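Local coordinates for HpcH/HpaI aldolase (Desulfitobacterium hafniense, PDB 3QZ6), which is a TIM-barrel protein of the HpcH/HpaI aldolase/citrate lyase family, built on a closed barrel of parallel strands, at residues A[210-219]-A[225-236]. Numbering follows the deposited sequence.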
ATOM      1  N   VAL A 210     -30.299  -5.292   1.683  1.00 28.07           N
ATOM      2  CA  VAL A 210     -29.481  -4.428   0.841  1.00 22.36           C
ATOM      3  C   VAL A 210     -28.670  -5.243  -0.168  1.00 24.72           C
ATOM      4  O   VAL A 210     -28.143  -6.307   0.146  1.00 25.07           O
ATOM      5  CB  VAL A 210     -28.543  -3.534   1.685  1.00 29.50           C
ATOM      6  CG1 VAL A 210     -27.514  -2.839   0.802  1.00 26.21           C
ATOM      7  CG2 VAL A 210     -29.344  -2.516   2.472  1.00 26.16           C
ATOM      8  N   LYS A 211     -28.575  -4.732  -1.384  1.00 27.34           N
ATOM      9  CA  LYS A 211     -27.830  -5.403  -2.433  1.00 26.86           C
ATOM     10  C   LYS A 211     -26.398  -4.864  -2.515  1.00 23.24           C
ATOM     11  O   LYS A 211     -26.181  -3.655  -2.494  1.00 24.98           O
ATOM     12  CB  LYS A 211     -28.571  -5.249  -3.768  1.00 27.00           C
ATOM     13  CG  LYS A 211     -29.862  -6.078  -3.817  1.00 27.22           C
ATOM     14  CD  LYS A 211     -30.720  -5.782  -5.043  1.00 28.35           C
ATOM     15  CE  LYS A 211     -31.214  -4.343  -5.040  1.00 29.57           C
ATOM     16  NZ  LYS A 211     -32.438  -4.204  -5.888  1.00 29.26           N
ATOM     17  N   GLY A 212     -25.428  -5.771  -2.573  1.00 20.69           N
ATOM     18  CA  GLY A 212     -24.028  -5.385  -2.664  1.00 21.28           C
ATOM     19  C   GLY A 212     -23.430  -5.973  -3.925  1.00 26.03           C
ATOM     20  O   GLY A 212     -24.034  -6.843  -4.552  1.00 24.14           O
ATOM     21  N   PHE A 213     -22.264  -5.483  -4.327  1.00 20.53           N
ATOM     22  CA  PHE A 213     -21.591  -6.034  -5.498  1.00 20.93           C
ATOM     23  C   PHE A 213     -20.092  -5.813  -5.405  1.00 20.81           C
ATOM     24  O   PHE A 213     -19.642  -4.734  -5.030  1.00 23.00           O
ATOM     25  CB  PHE A 213     -22.117  -5.387  -6.776  1.00 21.96           C
ATOM     26  CG  PHE A 213     -21.698  -6.103  -8.036  1.00 27.86           C
ATOM     27  CD1 PHE A 213     -22.426  -7.184  -8.507  1.00 27.07           C
ATOM     28  CD2 PHE A 213     -20.585  -5.686  -8.753  1.00 27.29           C
ATOM     29  CE1 PHE A 213     -22.051  -7.847  -9.673  1.00 28.69           C
ATOM     30  CE2 PHE A 213     -20.200  -6.344  -9.921  1.00 29.37           C
ATOM     31  CZ  PHE A 213     -20.942  -7.425 -10.383  1.00 28.30           C
ATOM     32  N   PHE A 214     -19.326  -6.839  -5.750  1.00 18.82           N
ATOM     33  CA  PHE A 214     -17.879  -6.721  -5.804  1.00 22.04           C
ATOM     34  C   PHE A 214     -17.356  -6.790  -7.220  1.00 27.37           C
ATOM     35  O   PHE A 214     -17.669  -7.724  -7.958  1.00 22.63           O
ATOM     36  CB  PHE A 214     -17.207  -7.834  -5.007  1.00 22.35           C
ATOM     37  CG  PHE A 214     -15.704  -7.847  -5.150  1.00 29.22           C
ATOM     38  CD1 PHE A 214     -14.933  -6.847  -4.570  1.00 26.26           C
ATOM     39  CD2 PHE A 214     -15.068  -8.842  -5.880  1.00 30.31           C
ATOM     40  CE1 PHE A 214     -13.536  -6.855  -4.696  1.00 31.66           C
ATOM     41  CE2 PHE A 214     -13.682  -8.853  -6.017  1.00 39.51           C
ATOM     42  CZ  PHE A 214     -12.912  -7.856  -5.418  1.00 33.09           C
ATOM     43  N   THR A 215     -16.533  -5.818  -7.590  1.00 24.67           N
ATOM     44  CA  THR A 215     -15.802  -5.920  -8.844  1.00 26.81           C
ATOM     45  C   THR A 215     -14.308  -5.766  -8.572  1.00 30.06           C
ATOM     46  O   THR A 215     -13.883  -4.883  -7.819  1.00 25.62           O
ATOM     47  CB  THR A 215     -16.329  -4.943  -9.910  1.00 34.78           C
ATOM     48  OG1 THR A 215     -15.773  -5.291 -11.182  1.00 44.13           O
ATOM     49  CG2 THR A 215     -15.973  -3.516  -9.560  1.00 34.64           C
ATOM     50  N   ALA A 216     -13.521  -6.661  -9.156  1.00 30.39           N
ATOM     51  CA  ALA A 216     -12.140  -6.863  -8.730  1.00 42.14           C
ATOM     52  C   ALA A 216     -11.155  -5.900  -9.356  1.00 51.56           C
ATOM     53  O   ALA A 216     -10.108  -5.602  -8.769  1.00 64.94           O
ATOM     54  CB  ALA A 216     -11.705  -8.303  -9.000  1.00 43.55           C
ATOM     55  N   ALA A 217     -11.476  -5.418 -10.548  1.00 41.59           N
ATOM     56  CA  ALA A 217     -10.523  -4.612 -11.293  1.00 48.70           C
ATOM     57  C   ALA A 217     -11.070  -3.278 -11.811  1.00 55.24           C
ATOM     58  O   ALA A 217     -10.575  -2.213 -11.418  1.00 58.89           O
ATOM     59  CB  ALA A 217      -9.926  -5.426 -12.440  1.00 53.73           C
ATOM     60  N   ASP A 218     -12.070  -3.331 -12.693  1.00 45.42           N
ATOM     61  CA  ASP A 218     -12.479  -2.127 -13.427  1.00 49.11           C
ATOM     62  C   ASP A 218     -13.682  -1.405 -12.823  1.00 43.85           C
ATOM     63  O   ASP A 218     -14.810  -1.883 -12.901  1.00 44.02           O
ATOM     64  CB  ASP A 218     -12.724  -2.431 -14.905  1.00 63.05           C
ATOM     65  CG  ASP A 218     -13.007  -1.170 -15.723  1.00 81.04           C
ATOM     66  OD1 ASP A 218     -12.710  -0.052 -15.239  1.00 83.48           O
ATOM     67  OD2 ASP A 218     -13.520  -1.301 -16.856  1.00 87.58           O
ATOM     68  N   ALA A 219     -13.427  -0.235 -12.245  1.00 34.60           N
ATOM     69  CA  ALA A 219     -14.447   0.513 -11.524  1.00 28.49           C
ATOM     70  C   ALA A 219     -15.722   0.707 -12.353  1.00 33.35           C
ATOM     71  O   ALA A 219     -16.832   0.689 -11.816  1.00 28.75           O
ATOM     72  CB  ALA A 219     -13.893   1.850 -11.071  1.00 23.34           C
ATOM     73  N   ALA A 225     -24.290  -2.924 -11.209  1.00 33.09           N
ATOM     74  CA  ALA A 225     -24.891  -3.063  -9.885  1.00 27.57           C
ATOM     75  C   ALA A 225     -25.652  -1.802  -9.499  1.00 25.74           C
ATOM     76  O   ALA A 225     -26.734  -1.862  -8.902  1.00 28.60           O
ATOM     77  CB  ALA A 225     -23.805  -3.368  -8.845  1.00 24.42           C
ATOM     78  N   VAL A 226     -25.074  -0.655  -9.831  1.00 25.74           N
ATOM     79  CA  VAL A 226     -25.694   0.623  -9.499  1.00 28.12           C
ATOM     80  C   VAL A 226     -27.057   0.770 -10.192  1.00 28.98           C
ATOM     81  O   VAL A 226     -28.035   1.205  -9.573  1.00 28.84           O
ATOM     82  CB  VAL A 226     -24.756   1.799  -9.839  1.00 30.16           C
ATOM     83  CG1 VAL A 226     -25.503   3.130  -9.782  1.00 33.15           C
ATOM     84  CG2 VAL A 226     -23.549   1.802  -8.876  1.00 31.26           C
ATOM     85  N   GLU A 227     -27.125   0.383 -11.464  1.00 28.35           N
ATOM     86  CA  GLU A 227     -28.399   0.358 -12.202  1.00 32.79           C
ATOM     87  C   GLU A 227     -29.469  -0.438 -11.460  1.00 31.66           C
ATOM     88  O   GLU A 227     -30.662  -0.131 -11.531  1.00 30.31           O
ATOM     89  CB  GLU A 227     -28.213  -0.305 -13.569  1.00 43.81           C
ATOM     90  CG  GLU A 227     -27.721   0.591 -14.678  1.00 60.00           C
ATOM     91  CD  GLU A 227     -27.652  -0.141 -16.010  1.00 71.66           C
ATOM     92  OE1 GLU A 227     -27.649  -1.395 -16.009  1.00 66.81           O
ATOM     93  OE2 GLU A 227     -27.608   0.539 -17.055  1.00 81.45           O
ATOM     94  N   ARG A 228     -29.035  -1.482 -10.764  1.00 31.00           N
ATOM     95  CA  ARG A 228     -29.969  -2.402 -10.136  1.00 26.58           C
ATOM     96  C   ARG A 228     -30.233  -2.091  -8.661  1.00 29.36           C
ATOM     97  O   ARG A 228     -30.846  -2.883  -7.956  1.00 37.20           O
ATOM     98  CB  ARG A 228     -29.493  -3.840 -10.345  1.00 27.40           C
ATOM     99  CG  ARG A 228     -29.680  -4.295 -11.790  1.00 28.08           C
ATOM    100  CD  ARG A 228     -28.866  -5.524 -12.137  1.00 30.60           C
ATOM    101  NE  ARG A 228     -29.122  -5.923 -13.519  1.00 33.17           N
ATOM    102  CZ  ARG A 228     -28.664  -5.271 -14.583  1.00 36.91           C
ATOM    103  NH1 ARG A 228     -27.916  -4.182 -14.430  1.00 28.98           N
ATOM    104  NH2 ARG A 228     -28.957  -5.702 -15.806  1.00 37.26           N
ATOM    105  N   GLY A 229     -29.785  -0.924  -8.209  1.00 29.31           N
ATOM    106  CA  GLY A 229     -30.125  -0.444  -6.881  1.00 28.70           C
ATOM    107  C   GLY A 229     -29.209  -0.950  -5.776  1.00 26.87           C
ATOM    108  O   GLY A 229     -29.535  -0.855  -4.598  1.00 28.07           O
ATOM    109  N   ALA A 230     -28.066  -1.504  -6.154  1.00 27.70           N
ATOM    110  CA  ALA A 230     -27.092  -1.962  -5.164  1.00 27.16           C
ATOM    111  C   ALA A 230     -26.514  -0.766  -4.407  1.00 29.37           C
ATOM    112  O   ALA A 230     -25.991   0.158  -5.026  1.00 27.98           O
ATOM    113  CB  ALA A 230     -25.985  -2.719  -5.854  1.00 23.66           C
ATOM    114  N   GLN A 231     -26.604  -0.780  -3.078  1.00 28.64           N
ATOM    115  CA  GLN A 231     -26.025   0.299  -2.273  1.00 25.40           C
ATOM    116  C   GLN A 231     -24.623  -0.019  -1.740  1.00 26.56           C
ATOM    117  O   GLN A 231     -23.824   0.895  -1.493  1.00 25.23           O
ATOM    118  CB  GLN A 231     -26.923   0.640  -1.088  1.00 23.74           C
ATOM    119  CG  GLN A 231     -28.305   1.152  -1.425  1.00 26.84           C
ATOM    120  CD  GLN A 231     -29.134   1.352  -0.170  1.00 32.50           C
ATOM    121  OE1 GLN A 231     -30.001   0.539   0.149  1.00 33.81           O
ATOM    122  NE2 GLN A 231     -28.849   2.429   0.568  1.00 27.63           N
HETATM  123  N   MSE A 232     -24.331  -1.303  -1.533  1.00 25.32           N
HETATM  124  CA  MSE A 232     -23.025  -1.702  -1.008  1.00 27.36           C
HETATM  125  C   MSE A 232     -22.058  -1.984  -2.146  1.00 29.09           C
HETATM  126  O   MSE A 232     -22.046  -3.079  -2.705  1.00 30.17           O
HETATM  127  CB  MSE A 232     -23.139  -2.937  -0.108  1.00 28.52           C
HETATM  128  CG  MSE A 232     -23.586  -2.641   1.309  1.00 25.63           C
HETATM  129 SE   MSE A 232     -22.267  -1.611   2.335  0.71 30.38          SE
HETATM  130  CE  MSE A 232     -20.861  -2.956   2.525  1.00 19.82           C
ATOM    131  N   LEU A 233     -21.244  -0.993  -2.487  1.00 23.79           N
ATOM    132  CA  LEU A 233     -20.350  -1.122  -3.629  1.00 20.57           C
ATOM    133  C   LEU A 233     -18.936  -1.383  -3.140  1.00 24.11           C
ATOM    134  O   LEU A 233     -18.369  -0.568  -2.420  1.00 23.66           O
ATOM    135  CB  LEU A 233     -20.393   0.152  -4.473  1.00 23.10           C
ATOM    136  CG  LEU A 233     -21.815   0.600  -4.829  1.00 27.82           C
ATOM    137  CD1 LEU A 233     -21.797   1.949  -5.549  1.00 24.76           C
ATOM    138  CD2 LEU A 233     -22.524  -0.465  -5.666  1.00 23.51           C
ATOM    139  N   LEU A 234     -18.378  -2.521  -3.547  1.00 19.68           N
ATOM    140  CA  LEU A 234     -17.065  -2.963  -3.096  1.00 20.07           C
ATOM    141  C   LEU A 234     -16.142  -3.107  -4.301  1.00 24.91           C
ATOM    142  O   LEU A 234     -16.343  -3.980  -5.142  1.00 27.00           O
ATOM    143  CB  LEU A 234     -17.197  -4.316  -2.394  1.00 19.75           C
ATOM    144  CG  LEU A 234     -15.907  -4.874  -1.790  1.00 22.39           C
ATOM    145  CD1 LEU A 234     -15.383  -3.916  -0.737  1.00 14.84           C
ATOM    146  CD2 LEU A 234     -16.143  -6.264  -1.180  1.00 20.99           C
ATOM    147  N   TRP A 235     -15.125  -2.258  -4.385  1.00 22.96           N
ATOM    148  CA  TRP A 235     -14.280  -2.209  -5.579  1.00 19.19           C
ATOM    149  C   TRP A 235     -12.811  -2.458  -5.267  1.00 19.80           C
ATOM    150  O   TRP A 235     -12.207  -1.750  -4.457  1.00 19.14           O
ATOM    151  CB  TRP A 235     -14.433  -0.859  -6.299  1.00 22.31           C
ATOM    152  CG  TRP A 235     -13.361  -0.632  -7.326  1.00 23.04           C
ATOM    153  CD1 TRP A 235     -13.221  -1.276  -8.523  1.00 22.75           C
ATOM    154  CD2 TRP A 235     -12.270   0.289  -7.237  1.00 25.16           C
ATOM    155  NE1 TRP A 235     -12.102  -0.816  -9.178  1.00 23.49           N
ATOM    156  CE2 TRP A 235     -11.505   0.146  -8.408  1.00 22.33           C
ATOM    157  CE3 TRP A 235     -11.865   1.219  -6.279  1.00 22.87           C
ATOM    158  CZ2 TRP A 235     -10.356   0.895  -8.641  1.00 22.71           C
ATOM    159  CZ3 TRP A 235     -10.723   1.963  -6.520  1.00 20.25           C
ATOM    160  CH2 TRP A 235      -9.992   1.802  -7.689  1.00 20.37           C
ATOM    161  N   SER A 236     -12.247  -3.475  -5.907  1.00 21.58           N
ATOM    162  CA  SER A 236     -10.800  -3.713  -5.881  1.00 19.04           C
ATOM    163  C   SER A 236     -10.227  -3.841  -4.465  1.00 21.16           C
ATOM    164  O   SER A 236     -10.876  -4.384  -3.562  1.00 23.84           O
ATOM    165  CB  SER A 236     -10.072  -2.612  -6.673  1.00 21.03           C
ATOM    166  OG  SER A 236      -8.713  -2.955  -6.900  1.00 24.93           O
TER
HETATM  167  O   HOH W   1     -29.581  -2.120  -2.255  1.00 27.74           O
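Strands 210-215 and 232-237, adjacent and parallel in the TIM barrel, form a beta-alpha-beta unit with helix 223-227 between them. From M232 N to K211 O the ladder continues with F213 N to M232 O and L234 N to F213 O, both at 2.9 Å, then T215 N to L234 O and S236 N to T215 O. G212 CA makes a CA-H...O contact with M232 O (3.0 Å), and the missing side chain lets M232 CB come within 3.6 Å of G212 CA. F214 and L234 share the barrel-interior face, both touching M20; the ring's CD1 meets L234 CG at 3.5 Å, while S236 O sits at the ring edge. Toward the helices, F213 packs its CB against A225 CB (3.3 Å), a closeness suited to alanine. With CG anti to the backbone N (chi1 166°), W235 reaches the loop after strand 210-215: NE1 donates to A217 O (3.0 Å, 157° at the hydrogen), approaching from above the carbonyl plane, and A219 CB lies over the five-membered ring in a CH-pi contact. Y245 of the second subunit stacks on W235. At the other end K211, bent at chi3 (-63°), brings NZ to R228 O at 2.9 Å and also salt-bridges D205. G229, at positive phi, ends the helix in a Schellman motif. Thus W235, K211 and a water satisfy the carbonyls of A217, R228 and G229.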